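Side-chain contacts in thermotoga maritima TmcAL (Thermotoga maritima, PDB 5Y0T), which belongs to the HIGH nucleotidyl transferase family of the HUP clan and holds adenosine-5'-rp-alpha-thio-triphosphate in a pocket of its Rossmann-like domain: residues A[12-15]-A[16-19]; A[24-27]-A[28-31]; A[70-73]-A[74-78]; A[105-108]-A[109-112]; A[213-216]-A[217-220]. All blocks are in the same frame, centred on the assembly; numbering follows the deposited sequence.

Interaction 1. Residues A[12-15]-A[16-19]. With TAT (adenosine-5'-rp-alpha-thio-triphosphate), chain E.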
loop_
_atom_site.group_PDB
_atom_site.type_symbol
_atom_site.label_atom_id
_atom_site.label_comp_id
_atom_site.label_asym_id
_atom_site.label_seq_id
_atom_site.Cartn_x
_atom_site.Cartn_y
_atom_site.Cartn_z
ATOM N N PRO A 12 17.061 -20.577 4.309
ATOM C CA PRO A 12 18.206 -20.652 3.392
ATOM C C PRO A 12 18.580 -22.089 2.957
ATOM O O PRO A 12 18.003 -23.064 3.463
ATOM C CB PRO A 12 19.334 -20.062 4.233
ATOM C CG PRO A 12 19.040 -20.667 5.601
ATOM C CD PRO A 12 17.507 -20.622 5.720
ATOM N N PHE A 13 19.580 -22.219 2.075
ATOM C CA PHE A 13 20.047 -23.551 1.666
ATOM C C PHE A 13 20.808 -24.114 2.838
ATOM O O PHE A 13 21.830 -23.552 3.225
ATOM C CB PHE A 13 20.952 -23.474 0.432
ATOM C CG PHE A 13 21.283 -24.815 -0.176
ATOM C CD1 PHE A 13 22.097 -25.722 0.496
ATOM C CD2 PHE A 13 20.786 -25.161 -1.421
ATOM C CE1 PHE A 13 22.405 -26.957 -0.064
ATOM C CE2 PHE A 13 21.089 -26.400 -1.985
ATOM C CZ PHE A 13 21.883 -27.295 -1.302
ATOM N N HIS A 14 20.349 -25.239 3.390
ATOM C CA HIS A 14 20.991 -25.757 4.589
ATOM C C HIS A 14 21.472 -27.186 4.382
ATOM O O HIS A 14 21.454 -27.705 3.274
ATOM C CB HIS A 14 20.051 -25.671 5.817
ATOM C CG HIS A 14 18.699 -26.297 5.625
ATOM N ND1 HIS A 14 18.522 -27.556 5.087
ATOM C CD2 HIS A 14 17.457 -25.843 5.932
ATOM C CE1 HIS A 14 17.230 -27.846 5.067
ATOM N NE2 HIS A 14 16.563 -26.824 5.576
ATOM N N ASN A 15 21.957 -27.798 5.450
ATOM C CA ASN A 15 22.516 -29.142 5.336
ATOM C C ASN A 15 21.490 -30.186 4.889
ATOM O O ASN A 15 21.827 -31.125 4.167
ATOM C CB ASN A 15 23.147 -29.546 6.669
ATOM C CG ASN A 15 24.394 -28.747 6.973
ATOM O OD1 ASN A 15 25.011 -28.175 6.064
ATOM N ND2 ASN A 15 24.782 -28.702 8.249
ATOM N N GLY A 16 20.242 -30.017 5.315
ATOM C CA GLY A 16 19.175 -30.909 4.894
ATOM C C GLY A 16 18.974 -30.824 3.397
ATOM O O GLY A 16 18.733 -31.826 2.716
ATOM N N HIS A 17 19.064 -29.611 2.871
ATOM C CA HIS A 17 18.931 -29.414 1.435
ATOM C C HIS A 17 20.082 -30.061 0.674
ATOM O O HIS A 17 19.886 -30.605 -0.408
ATOM C CB HIS A 17 18.869 -27.930 1.117
ATOM C CG HIS A 17 17.641 -27.257 1.633
ATOM N ND1 HIS A 17 17.670 -26.013 2.234
ATOM C CD2 HIS A 17 16.345 -27.649 1.639
ATOM C CE1 HIS A 17 16.444 -25.668 2.581
ATOM N NE2 HIS A 17 15.620 -26.642 2.235
ATOM N N LEU A 18 21.288 -29.991 1.230
ATOM C CA LEU A 18 22.436 -30.613 0.580
ATOM C C LEU A 18 22.224 -32.133 0.559
ATOM O O LEU A 18 22.525 -32.811 -0.418
ATOM C CB LEU A 18 23.744 -30.264 1.305
ATOM C CG LEU A 18 24.995 -30.895 0.663
ATOM C CD1 LEU A 18 25.086 -30.536 -0.820
ATOM C CD2 LEU A 18 26.273 -30.501 1.389
ATOM N N TYR A 19 21.697 -32.643 1.663
ATOM C CA TYR A 19 21.409 -34.062 1.826
ATOM C C TYR A 19 20.436 -34.555 0.764
ATOM O O TYR A 19 20.691 -35.566 0.115
ATOM C CB TYR A 19 20.854 -34.288 3.224
ATOM C CG TYR A 19 20.706 -35.726 3.671
ATOM C CD1 TYR A 19 21.812 -36.482 4.047
ATOM C CD2 TYR A 19 19.448 -36.301 3.774
ATOM C CE1 TYR A 19 21.668 -37.781 4.495
ATOM C CE2 TYR A 19 19.291 -37.604 4.235
ATOM C CZ TYR A 19 20.402 -38.338 4.584
ATOM O OH TYR A 19 20.235 -39.626 5.045
HETATM N N1 TAT E . 16.356 -34.340 4.756
HETATM C C2 TAT E . 16.062 -34.717 3.497
HETATM N N3 TAT E . 15.520 -33.893 2.584
HETATM C C4 TAT E . 15.238 -32.606 2.899
HETATM C C5 TAT E . 15.546 -32.113 4.245
HETATM C C6 TAT E . 16.135 -33.085 5.195
HETATM N N6 TAT E . 16.447 -32.720 6.462
HETATM N N7 TAT E . 15.179 -30.815 4.279
HETATM C C8 TAT E . 14.686 -30.492 3.054
HETATM N N9 TAT E . 14.725 -31.564 2.238
HETATM P PA TAT E . 12.701 -26.839 0.391
HETATM P PB TAT E . 11.623 -27.495 3.046
HETATM P PG TAT E . 12.340 -27.108 5.819
HETATM C "C1'" TAT E . 14.258 -31.606 0.834
HETATM O O1A TAT E . 13.717 -27.152 6.459
HETATM O O1B TAT E . 10.347 -26.770 3.347
HETATM S S1G TAT E . 11.024 -27.021 -0.578
HETATM C "C2'" TAT E . 12.781 -31.221 0.765
HETATM O "O2'" TAT E . 11.928 -32.304 1.138
HETATM O O2A TAT E . 13.648 -25.727 -0.029
HETATM O O2B TAT E . 11.573 -28.966 2.722
HETATM O O2G TAT E . 11.665 -25.760 5.977
HETATM C "C3'" TAT E . 12.640 -30.807 -0.683
HETATM O "O3'" TAT E . 12.411 -31.950 -1.528
HETATM O O3A TAT E . 12.474 -26.636 1.977
HETATM O O3B TAT E . 12.683 -27.251 4.248
HETATM O O3G TAT E . 11.428 -28.274 6.115
HETATM C "C4'" TAT E . 14.008 -30.212 -1.001
HETATM O "O4'" TAT E . 14.918 -30.643 0.019
HETATM C "C5'" TAT E . 13.977 -28.680 -1.008
HETATM O "O5'" TAT E . 13.486 -28.235 0.257
#
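The HIGH-type signature of the nucleotidyl transferase family, spelled H14-N15-G16-H17 here, opens helix 15-28, and its two imidazoles lie face on face. The H14 and H17 rings form an offset stack with planes only 4° apart and centroids 3.5 Å apart. H14 sits at the N-cap, its CG between the backbone N and the carbonyl carbon (chi1 53°), which turns the ring back over H17. H17 ND1 accepts from H14 N at 3.0 Å, fixing the ring's rotation and leaving NE2 to donate to TAT O3A at 3.2 Å. H14 NE2 gives its hydrogen to TAT O1A at 3.0 Å, so the paired rings present two N-H groups to the triphosphate. G16, with no side chain, lets the H14 ring and the adenine of TAT come close to the backbone. H17 CB lies over the centre of the F13 ring, 3.8 Å from the centroid, while the imidazole turns its edge to that face. Y19 brings CD2 within 3.7 Å of TAT C2, meeting the base at the ring edge. P12 and H14 pack on I213 of helix 210-218, and residues 12-14 close the loop that leads from strand 3-8 into helix 15-28.

Interaction 2. Residues A[24-27]-A[28-31]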
loop_
_atom_site.group_PDB
_atom_site.type_symbol
_atom_site.label_atom_id
_atom_site.label_comp_id
_atom_site.label_asym_id
_atom_site.label_seq_id
_atom_site.Cartn_x
_atom_site.Cartn_y
_atom_site.Cartn_z
ATOM N N ALA A 24 19.354 -37.282 -4.240
ATOM C CA ALA A 24 18.596 -37.299 -5.477
ATOM C C ALA A 24 19.496 -37.585 -6.660
ATOM O O ALA A 24 19.144 -38.375 -7.534
ATOM C CB ALA A 24 17.885 -35.944 -5.674
ATOM N N ARG A 25 20.649 -36.917 -6.704
ATOM C CA ARG A 25 21.564 -37.070 -7.837
ATOM C C ARG A 25 22.160 -38.474 -7.861
ATOM O O ARG A 25 22.297 -39.084 -8.924
ATOM C CB ARG A 25 22.675 -35.995 -7.784
ATOM C CG ARG A 25 22.107 -34.560 -8.052
ATOM C CD ARG A 25 23.153 -33.472 -7.755
ATOM N NE ARG A 25 24.329 -33.618 -8.611
ATOM C CZ ARG A 25 25.563 -33.294 -8.242
ATOM N NH1 ARG A 25 25.785 -32.806 -7.023
ATOM N NH2 ARG A 25 26.574 -33.455 -9.092
ATOM N N GLU A 26 22.514 -38.986 -6.691
ATOM C CA GLU A 26 23.124 -40.307 -6.606
ATOM C C GLU A 26 22.115 -41.427 -6.899
ATOM O O GLU A 26 22.473 -42.472 -7.432
ATOM C CB GLU A 26 23.744 -40.507 -5.219
ATOM C CG GLU A 26 24.950 -39.604 -4.950
ATOM C CD GLU A 26 26.160 -39.954 -5.834
ATOM O OE1 GLU A 26 26.230 -41.089 -6.367
ATOM O OE2 GLU A 26 27.044 -39.090 -5.993
ATOM N N LEU A 27 20.862 -41.214 -6.520
ATOM C CA LEU A 27 19.792 -42.161 -6.829
ATOM C C LEU A 27 19.517 -42.240 -8.333
ATOM O O LEU A 27 19.531 -43.327 -8.920
ATOM C CB LEU A 27 18.513 -41.768 -6.087
ATOM C CG LEU A 27 17.251 -42.574 -6.439
ATOM C CD1 LEU A 27 17.357 -43.979 -5.902
ATOM C CD2 LEU A 27 16.008 -41.883 -5.904
ATOM N N VAL A 28 19.239 -41.087 -8.934
ATOM C CA VAL A 28 18.805 -41.002 -10.329
ATOM C C VAL A 28 19.968 -41.044 -11.326
ATOM O O VAL A 28 19.801 -41.493 -12.462
ATOM C CB VAL A 28 17.957 -39.717 -10.521
ATOM C CG1 VAL A 28 17.673 -39.417 -11.994
ATOM C CG2 VAL A 28 16.652 -39.861 -9.722
ATOM N N LYS A 29 21.150 -40.605 -10.888
ATOM C CA LYS A 29 22.316 -40.486 -11.782
ATOM C C LYS A 29 21.981 -39.709 -13.047
ATOM O O LYS A 29 22.167 -40.202 -14.166
ATOM C CB LYS A 29 22.858 -41.872 -12.140
ATOM C CG LYS A 29 23.331 -42.629 -10.905
ATOM C CD LYS A 29 23.924 -43.974 -11.233
ATOM C CE LYS A 29 24.369 -44.647 -9.949
ATOM N NZ LYS A 29 25.064 -43.665 -9.051
ATOM N N PRO A 30 21.495 -38.477 -12.874
ATOM C CA PRO A 30 21.111 -37.684 -14.045
ATOM C C PRO A 30 22.326 -37.101 -14.762
ATOM O O PRO A 30 23.417 -36.972 -14.179
ATOM C CB PRO A 30 20.246 -36.572 -13.444
ATOM C CG PRO A 30 20.898 -36.319 -12.082
ATOM C CD PRO A 30 21.435 -37.692 -11.627
ATOM N N ASP A 31 22.136 -36.766 -16.034
ATOM C CA ASP A 31 23.158 -36.064 -16.805
ATOM C C ASP A 31 23.193 -34.585 -16.391
ATOM O O ASP A 31 24.247 -33.959 -16.394
ATOM C CB ASP A 31 22.885 -36.216 -18.309
ATOM C CG ASP A 31 22.984 -37.661 -18.768
ATOM O OD1 ASP A 31 21.943 -38.309 -19.017
ATOM O OD2 ASP A 31 24.108 -38.164 -18.832
HETATM O O HOH W 1 25.612 -43.691 -6.185
#
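Helix 15-28 ends here with two backbone bonds, V28 N to A24 O at 3.1 Å and K29 N to R25 O at 2.7 Å, after which K29 takes a positive phi of 51° and the chain leaves the helix. K29 turns its side chain back along the last turn toward E26. Its chain is extended as far as CE and bends only at the end (chi4 -43°), bringing NZ to E26 O in a weak hydrogen bond of 3.3 Å. The E26 carboxylate turns toward the same ammonium group: its chain, bent at chi2 (-67°), still leaves OE1 3.9 Å from K29 NZ, a long salt bridge. A water completes the link, donating to E26 OE1 at 2.7 Å and accepting from K29 NZ at 2.9 Å. Long, flexible charged chains suit this exposed end, where a lysine can also meet the partial negative charge of the helix's C-terminal carbonyls. P30 follows, and having no N-H to offer, it suits a chain that is breaking away from the helix; its CD rests 3.2 Å from R25 O. V28 faces inward, its CG2 anti to the carbonyl carbon and near A24 O. A24 and V28 lie on V100 of strand 98-103, while A24, R25 and P30 touch L4 of strand 3-8, so this helix end covers two neighbouring parallel strands just before strand 32-38 begins.

Interaction 3. Residues A[70-73]-A[74-78]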
loop_
_atom_site.group_PDB
_atom_site.type_symbol
_atom_site.label_atom_id
_atom_site.label_comp_id
_atom_site.label_asym_id
_atom_site.label_seq_id
_atom_site.Cartn_x
_atom_site.Cartn_y
_atom_site.Cartn_z
ATOM N N LEU A 70 10.161 -20.277 -9.887
ATOM C CA LEU A 70 8.748 -20.643 -9.777
ATOM C C LEU A 70 7.984 -19.327 -9.661
ATOM O O LEU A 70 8.202 -18.583 -8.710
ATOM C CB LEU A 70 8.514 -21.537 -8.554
ATOM C CG LEU A 70 7.060 -21.918 -8.201
ATOM C CD1 LEU A 70 6.441 -22.706 -9.344
ATOM C CD2 LEU A 70 7.004 -22.712 -6.912
ATOM N N PRO A 71 7.122 -19.003 -10.645
ATOM C CA PRO A 71 6.486 -17.676 -10.582
ATOM C C PRO A 71 5.746 -17.427 -9.277
ATOM O O PRO A 71 5.186 -18.365 -8.696
ATOM C CB PRO A 71 5.515 -17.698 -11.777
ATOM C CG PRO A 71 6.279 -18.550 -12.797
ATOM C CD PRO A 71 6.843 -19.686 -11.920
ATOM N N VAL A 72 5.756 -16.176 -8.828
ATOM C CA VAL A 72 5.152 -15.777 -7.549
ATOM C C VAL A 72 3.727 -16.295 -7.364
ATOM O O VAL A 72 3.339 -16.690 -6.268
ATOM C CB VAL A 72 5.132 -14.234 -7.401
ATOM C CG1 VAL A 72 4.343 -13.810 -6.153
ATOM C CG2 VAL A 72 6.562 -13.685 -7.372
ATOM N N VAL A 73 2.941 -16.289 -8.435
ATOM C CA VAL A 73 1.551 -16.684 -8.310
ATOM C C VAL A 73 1.418 -18.146 -7.836
ATOM O O VAL A 73 0.413 -18.501 -7.224
ATOM C CB VAL A 73 0.789 -16.466 -9.655
ATOM C CG1 VAL A 73 1.364 -17.373 -10.783
ATOM C CG2 VAL A 73 -0.707 -16.660 -9.458
ATOM N N PHE A 74 2.386 -19.001 -8.187
ATOM C CA PHE A 74 2.476 -20.369 -7.634
ATOM C C PHE A 74 3.285 -20.488 -6.350
ATOM O O PHE A 74 2.909 -21.231 -5.444
ATOM C CB PHE A 74 3.034 -21.322 -8.690
ATOM C CG PHE A 74 2.291 -21.237 -9.990
ATOM C CD1 PHE A 74 0.988 -21.700 -10.077
ATOM C CD2 PHE A 74 2.869 -20.627 -11.103
ATOM C CE1 PHE A 74 0.274 -21.591 -11.271
ATOM C CE2 PHE A 74 2.168 -20.521 -12.300
ATOM C CZ PHE A 74 0.868 -20.997 -12.380
ATOM N N ALA A 75 4.416 -19.785 -6.297
ATOM C CA ALA A 75 5.345 -19.905 -5.168
ATOM C C ALA A 75 4.703 -19.565 -3.824
ATOM O O ALA A 75 5.122 -20.071 -2.778
ATOM C CB ALA A 75 6.590 -19.003 -5.410
ATOM N N THR A 76 3.732 -18.650 -3.843
ATOM C CA THR A 76 3.043 -18.244 -2.632
ATOM C C THR A 76 1.678 -18.897 -2.410
ATOM O O THR A 76 0.928 -18.440 -1.551
ATOM C CB THR A 76 2.879 -16.712 -2.572
ATOM O OG1 THR A 76 2.178 -16.263 -3.732
ATOM C CG2 THR A 76 4.268 -16.051 -2.516
ATOM N N GLN A 77 1.298 -19.882 -3.218
ATOM C CA GLN A 77 0.018 -20.561 -2.966
ATOM C C GLN A 77 0.144 -21.690 -1.964
ATOM O O GLN A 77 1.251 -22.083 -1.599
ATOM C CB GLN A 77 -0.559 -21.133 -4.257
ATOM C CG GLN A 77 -1.336 -20.149 -5.077
ATOM C CD GLN A 77 -2.036 -20.817 -6.230
ATOM O OE1 GLN A 77 -3.027 -21.518 -6.041
ATOM N NE2 GLN A 77 -1.516 -20.611 -7.444
ATOM N N ASP A 78 -0.995 -22.279 -1.596
ATOM C CA ASP A 78 -0.977 -23.474 -0.769
ATOM C C ASP A 78 -0.423 -24.606 -1.615
ATOM O O ASP A 78 -0.123 -24.411 -2.799
ATOM C CB ASP A 78 -2.381 -23.812 -0.222
ATOM C CG ASP A 78 -3.425 -24.050 -1.321
ATOM O OD1 ASP A 78 -3.075 -24.370 -2.483
ATOM O OD2 ASP A 78 -4.626 -23.928 -1.008
#
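V73 and F74 run alongside each other, with V73 CG1 over one face of the phenyl ring, 3.8 Å from its centroid and displaced toward the rim. This CH-pi contact depends on the valine placing CG1 between its backbone N and carbonyl carbon (chi1 64°). L70 comes across F74 nearly perpendicular to it and touches F74 CB through CD1 at 3.7 Å, while the small A75 lets the other L70 methyl, CD2, lie close against the helix backbone. The proline ring of P71 comes in obliquely, CB 4.0 Å from F74 CD2. Branched and aromatic residues fill the buried surroundings. Further out, the short helix supplies its own bonds: P71 O receives both A75 N and F74 N, the latter from above the carbonyl plane. V72 O is likewise gripped twice, by T76 OG1 at 2.8 Å and by T76 N at 3.1 Å, arriving from opposite faces of its plane; threonine can thus satisfy its buried hydroxyl within the helix end. At the polar edge, Q77 NE2 donates to V73 O at 2.9 Å, the acceptor lying close to the amide plane, and Q77 OE1 is held by N330. Helix 72-75 follows strand 66-70 after the single residue P71 and is wedged between helix 381-399, which V72 and V73 touch at L390, and helix 323-332, where V73 and F74 meet S329; T76 reaches helix 307-318.

Interaction 4. Residues A[105-108]-A[109-112]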
loop_
_atom_site.group_PDB
_atom_site.type_symbol
_atom_site.label_atom_id
_atom_site.label_comp_id
_atom_site.label_asym_id
_atom_site.label_seq_id
_atom_site.Cartn_x
_atom_site.Cartn_y
_atom_site.Cartn_z
ATOM N N SER A 105 7.571 -40.311 4.972
ATOM C CA SER A 105 7.370 -41.760 4.922
ATOM C C SER A 105 8.381 -42.464 4.022
ATOM O O SER A 105 8.684 -43.631 4.238
ATOM C CB SER A 105 5.961 -42.095 4.442
ATOM O OG SER A 105 5.808 -41.684 3.095
ATOM N N ASN A 106 8.871 -41.747 3.005
ATOM C CA ASN A 106 9.700 -42.331 1.940
ATOM C C ASN A 106 8.967 -43.499 1.261
ATOM O O ASN A 106 9.565 -44.531 0.917
ATOM C CB ASN A 106 11.056 -42.797 2.498
ATOM C CG ASN A 106 12.085 -43.051 1.402
ATOM O OD1 ASN A 106 12.063 -42.405 0.351
ATOM N ND2 ASN A 106 12.975 -44.013 1.634
ATOM N N ASP A 107 7.652 -43.357 1.120
ATOM C CA ASP A 107 6.845 -44.403 0.499
ATOM C C ASP A 107 6.222 -43.880 -0.796
ATOM O O ASP A 107 5.096 -43.376 -0.780
ATOM C CB ASP A 107 5.759 -44.827 1.498
ATOM C CG ASP A 107 5.002 -46.074 1.080
ATOM O OD1 ASP A 107 5.087 -46.480 -0.099
ATOM O OD2 ASP A 107 4.297 -46.630 1.954
ATOM N N ILE A 108 6.870 -44.134 -1.931
ATOM C CA ILE A 108 6.449 -43.496 -3.175
ATOM C C ILE A 108 5.194 -44.185 -3.703
ATOM O O ILE A 108 4.334 -43.555 -4.319
ATOM C CB ILE A 108 7.559 -43.535 -4.255
ATOM C CG1 ILE A 108 7.104 -42.817 -5.522
ATOM C CG2 ILE A 108 7.974 -44.978 -4.568
ATOM C CD1 ILE A 108 7.012 -41.314 -5.375
ATOM N N GLU A 109 5.094 -45.483 -3.448
ATOM C CA GLU A 109 3.954 -46.265 -3.918
ATOM C C GLU A 109 2.664 -45.800 -3.256
ATOM O O GLU A 109 1.640 -45.677 -3.920
ATOM C CB GLU A 109 4.168 -47.754 -3.654
ATOM C CG GLU A 109 5.266 -48.369 -4.497
ATOM C CD GLU A 109 5.001 -49.831 -4.805
ATOM O OE1 GLU A 109 3.901 -50.325 -4.462
ATOM O OE2 GLU A 109 5.893 -50.483 -5.390
ATOM N N PHE A 110 2.725 -45.524 -1.955
ATOM C CA PHE A 110 1.564 -44.987 -1.248
ATOM C C PHE A 110 1.146 -43.636 -1.841
ATOM O O PHE A 110 -0.040 -43.402 -2.110
ATOM C CB PHE A 110 1.839 -44.849 0.260
ATOM C CG PHE A 110 0.808 -44.011 0.981
ATOM C CD1 PHE A 110 -0.450 -44.520 1.254
ATOM C CD2 PHE A 110 1.090 -42.705 1.352
ATOM C CE1 PHE A 110 -1.413 -43.745 1.898
ATOM C CE2 PHE A 110 0.139 -41.922 1.987
ATOM C CZ PHE A 110 -1.120 -42.446 2.263
ATOM N N LEU A 111 2.116 -42.759 -2.088
ATOM C CA LEU A 111 1.793 -41.415 -2.581
ATOM C C LEU A 111 1.199 -41.470 -3.991
ATOM O O LEU A 111 0.288 -40.715 -4.329
ATOM C CB LEU A 111 3.036 -40.529 -2.571
ATOM C CG LEU A 111 3.705 -40.388 -1.203
ATOM C CD1 LEU A 111 4.907 -39.450 -1.301
ATOM C CD2 LEU A 111 2.705 -39.880 -0.174
ATOM N N GLN A 112 1.717 -42.375 -4.811
ATOM C CA GLN A 112 1.198 -42.539 -6.160
ATOM C C GLN A 112 -0.229 -43.086 -6.154
ATOM O O GLN A 112 -1.054 -42.662 -6.968
ATOM C CB GLN A 112 2.119 -43.453 -6.984
ATOM C CG GLN A 112 3.278 -42.685 -7.645
ATOM C CD GLN A 112 4.390 -43.587 -8.130
ATOM O OE1 GLN A 112 4.323 -44.814 -7.986
ATOM N NE2 GLN A 112 5.431 -42.986 -8.707
HETATM O O HOH W 2 6.981 -47.245 -1.743
#
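E109, charged and exposed, is joined to D107 through a water, which donates to D107 OD1 at 2.6 Å and accepts from E109 N at 3.1 Å, satisfying an N-H of the first turn. F110 N makes the capping bond proper, reaching D107 OD1 at 3.2 Å from well above the carboxylate plane. Aspartate suits this N-cap because its short acid can fold onto unbonded N-H groups, and its charge would probably be eased by the helix's positive end. D107 CG stands opposite its own backbone N (chi1 -170°), and the carboxylate lies over F110 CB, with OD2 3.5 Å away; OD2 itself is salt-bridged to K163, which also makes a cation-pi contact with the F110 ring. L111 N returns to D107 O in a weak bond of 3.3 Å. Q112 N bonds to I108 O at 2.9 Å, and its side chain passes aslant over I108, NE2 3.6 Å from I108 CG1. Ahead of the cap, S105 OG accepts from D107 N, an ST turn. Apolar I108 and L111 suit the side turned to the sheet, packing on F101 of strand 98-103 and T190 of strand 187-192, and L111 also meets V173 and I176 of helix 167-182.

Interaction 5. Residues A[213-216]-A[217-220]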
loop_
_atom_site.group_PDB
_atom_site.type_symbol
_atom_site.label_atom_id
_atom_site.label_comp_id
_atom_site.label_asym_id
_atom_site.label_seq_id
_atom_site.Cartn_x
_atom_site.Cartn_y
_atom_site.Cartn_z
ATOM N N ILE A 213 16.538 -22.120 11.517
ATOM C CA ILE A 213 17.772 -21.421 11.164
ATOM C C ILE A 213 17.529 -19.927 11.002
ATOM O O ILE A 213 18.347 -19.103 11.428
ATOM C CB ILE A 213 18.397 -22.012 9.886
ATOM C CG1 ILE A 213 18.831 -23.456 10.160
ATOM C CG2 ILE A 213 19.607 -21.186 9.428
ATOM C CD1 ILE A 213 19.123 -24.220 8.885
ATOM N N ARG A 214 16.397 -19.573 10.411
ATOM C CA ARG A 214 16.042 -18.165 10.311
ATOM C C ARG A 214 15.875 -17.569 11.710
ATOM O O ARG A 214 16.224 -16.415 11.942
ATOM C CB ARG A 214 14.770 -17.983 9.476
ATOM C CG ARG A 214 14.977 -18.297 7.990
ATOM C CD ARG A 214 13.837 -17.743 7.115
ATOM N NE ARG A 214 12.522 -18.209 7.562
ATOM C CZ ARG A 214 11.980 -19.382 7.239
ATOM N NH1 ARG A 214 12.636 -20.238 6.475
ATOM N NH2 ARG A 214 10.775 -19.702 7.695
ATOM N N ASN A 215 15.365 -18.351 12.657
ATOM C CA ASN A 215 15.235 -17.846 14.020
ATOM C C ASN A 215 16.590 -17.706 14.702
ATOM O O ASN A 215 16.786 -16.809 15.530
ATOM C CB ASN A 215 14.316 -18.748 14.859
ATOM C CG ASN A 215 12.853 -18.534 14.532
ATOM O OD1 ASN A 215 12.489 -17.525 13.928
ATOM N ND2 ASN A 215 12.007 -19.475 14.931
ATOM N N LEU A 216 17.522 -18.591 14.358
ATOM C CA LEU A 216 18.891 -18.456 14.847
ATOM C C LEU A 216 19.510 -17.151 14.344
ATOM O O LEU A 216 20.206 -16.468 15.093
ATOM C CB LEU A 216 19.749 -19.650 14.418
ATOM C CG LEU A 216 19.480 -20.996 15.097
ATOM C CD1 LEU A 216 20.291 -22.086 14.426
ATOM C CD2 LEU A 216 19.791 -20.944 16.600
ATOM N N MET A 217 19.260 -16.805 13.082
ATOM C CA MET A 217 19.729 -15.513 12.562
ATOM C C MET A 217 19.162 -14.334 13.359
ATOM O O MET A 217 19.922 -13.449 13.757
ATOM C CB MET A 217 19.367 -15.361 11.093
ATOM C CG MET A 217 20.080 -16.374 10.180
ATOM S SD MET A 217 19.607 -16.050 8.481
ATOM C CE MET A 217 19.797 -17.670 7.738
ATOM N N ARG A 218 17.846 -14.331 13.594
ATOM C CA ARG A 218 17.199 -13.302 14.433
ATOM C C ARG A 218 17.887 -13.116 15.778
ATOM O O ARG A 218 18.068 -11.988 16.252
ATOM C CB ARG A 218 15.723 -13.638 14.691
ATOM C CG ARG A 218 14.813 -13.531 13.469
ATOM C CD ARG A 218 13.371 -13.894 13.825
ATOM N NE ARG A 218 12.437 -13.506 12.764
ATOM C CZ ARG A 218 12.029 -14.306 11.781
ATOM N NH1 ARG A 218 12.462 -15.557 11.722
ATOM N NH2 ARG A 218 11.180 -13.855 10.855
ATOM N N GLU A 219 18.270 -14.230 16.393
ATOM C CA GLU A 219 18.896 -14.208 17.706
ATOM C C GLU A 219 20.394 -13.973 17.595
ATOM O O GLU A 219 21.115 -14.010 18.598
ATOM C CB GLU A 219 18.635 -15.513 18.451
ATOM C CG GLU A 219 17.176 -15.767 18.742
ATOM C CD GLU A 219 16.960 -17.068 19.477
ATOM O OE1 GLU A 219 17.816 -17.425 20.315
ATOM O OE2 GLU A 219 15.938 -17.734 19.216
ATOM N N LYS A 220 20.851 -13.776 16.363
ATOM C CA LYS A 220 22.259 -13.557 16.073
ATOM C C LYS A 220 23.143 -14.671 16.619
ATOM O O LYS A 220 24.236 -14.410 17.126
ATOM C CB LYS A 220 22.703 -12.199 16.628
ATOM C CG LYS A 220 22.132 -11.031 15.837
ATOM C CD LYS A 220 21.704 -9.890 16.737
ATOM C CE LYS A 220 21.108 -8.748 15.913
ATOM N NZ LYS A 220 22.116 -8.155 14.991
HETATM O O HOH W 3 10.894 -17.106 9.617
#
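The last turns of helix 210-218 are closed by regular bonds, among them M217 N to I213 O at 3.0 Å and R218 N to R214 O at 3.1 Å, before K220 turns to positive phi in a Schellman motif. N215 and R218 then meet on the outer side: OD1 accepts a weak bond from NH1 at 3.0 Å, with amide and guanidinium planes 64° apart. The R218 chain is extended from CG to NE, which carries its head back past N215. A water at the guanidinium edges joins the two arginines, taking R214 NE at 2.8 Å and R218 NH1 at 3.0 Å, which should soften their mutual charge. Acids answer both: R214 pairs with E46 and also donates to N11 O, and R218 bridges to E251. M217, slender and unbranched, reaches along the inner side so that CE touches I213 CG2 at 3.9 Å. L216 and M217 pack on V225 of helix 222-228, where M217 also meets W222 and I213 meets S228.

The five contacts come in series along the chain, and all belong to the one HIGH nucleotidyl transferase family region. Interactions 1 and 2 occupy the start and end of helix 15-28, their centres about 17 Å apart, so one helix runs from the ligand pocket to a contact on strands 3-8 and 98-103. Interactions 3 and 4 follow strands 66-70 and 98-103 of the same mixed sheet, with centres about 25 Å apart. Interaction 5 lies on helix 210-218 and touches interaction 1 directly, H14 CB being 3.5 Å from I213 CD1; packing there sets this helix against H14 and P12. Interactions 4 and 5 are farthest apart, with about 34 Å between their centres.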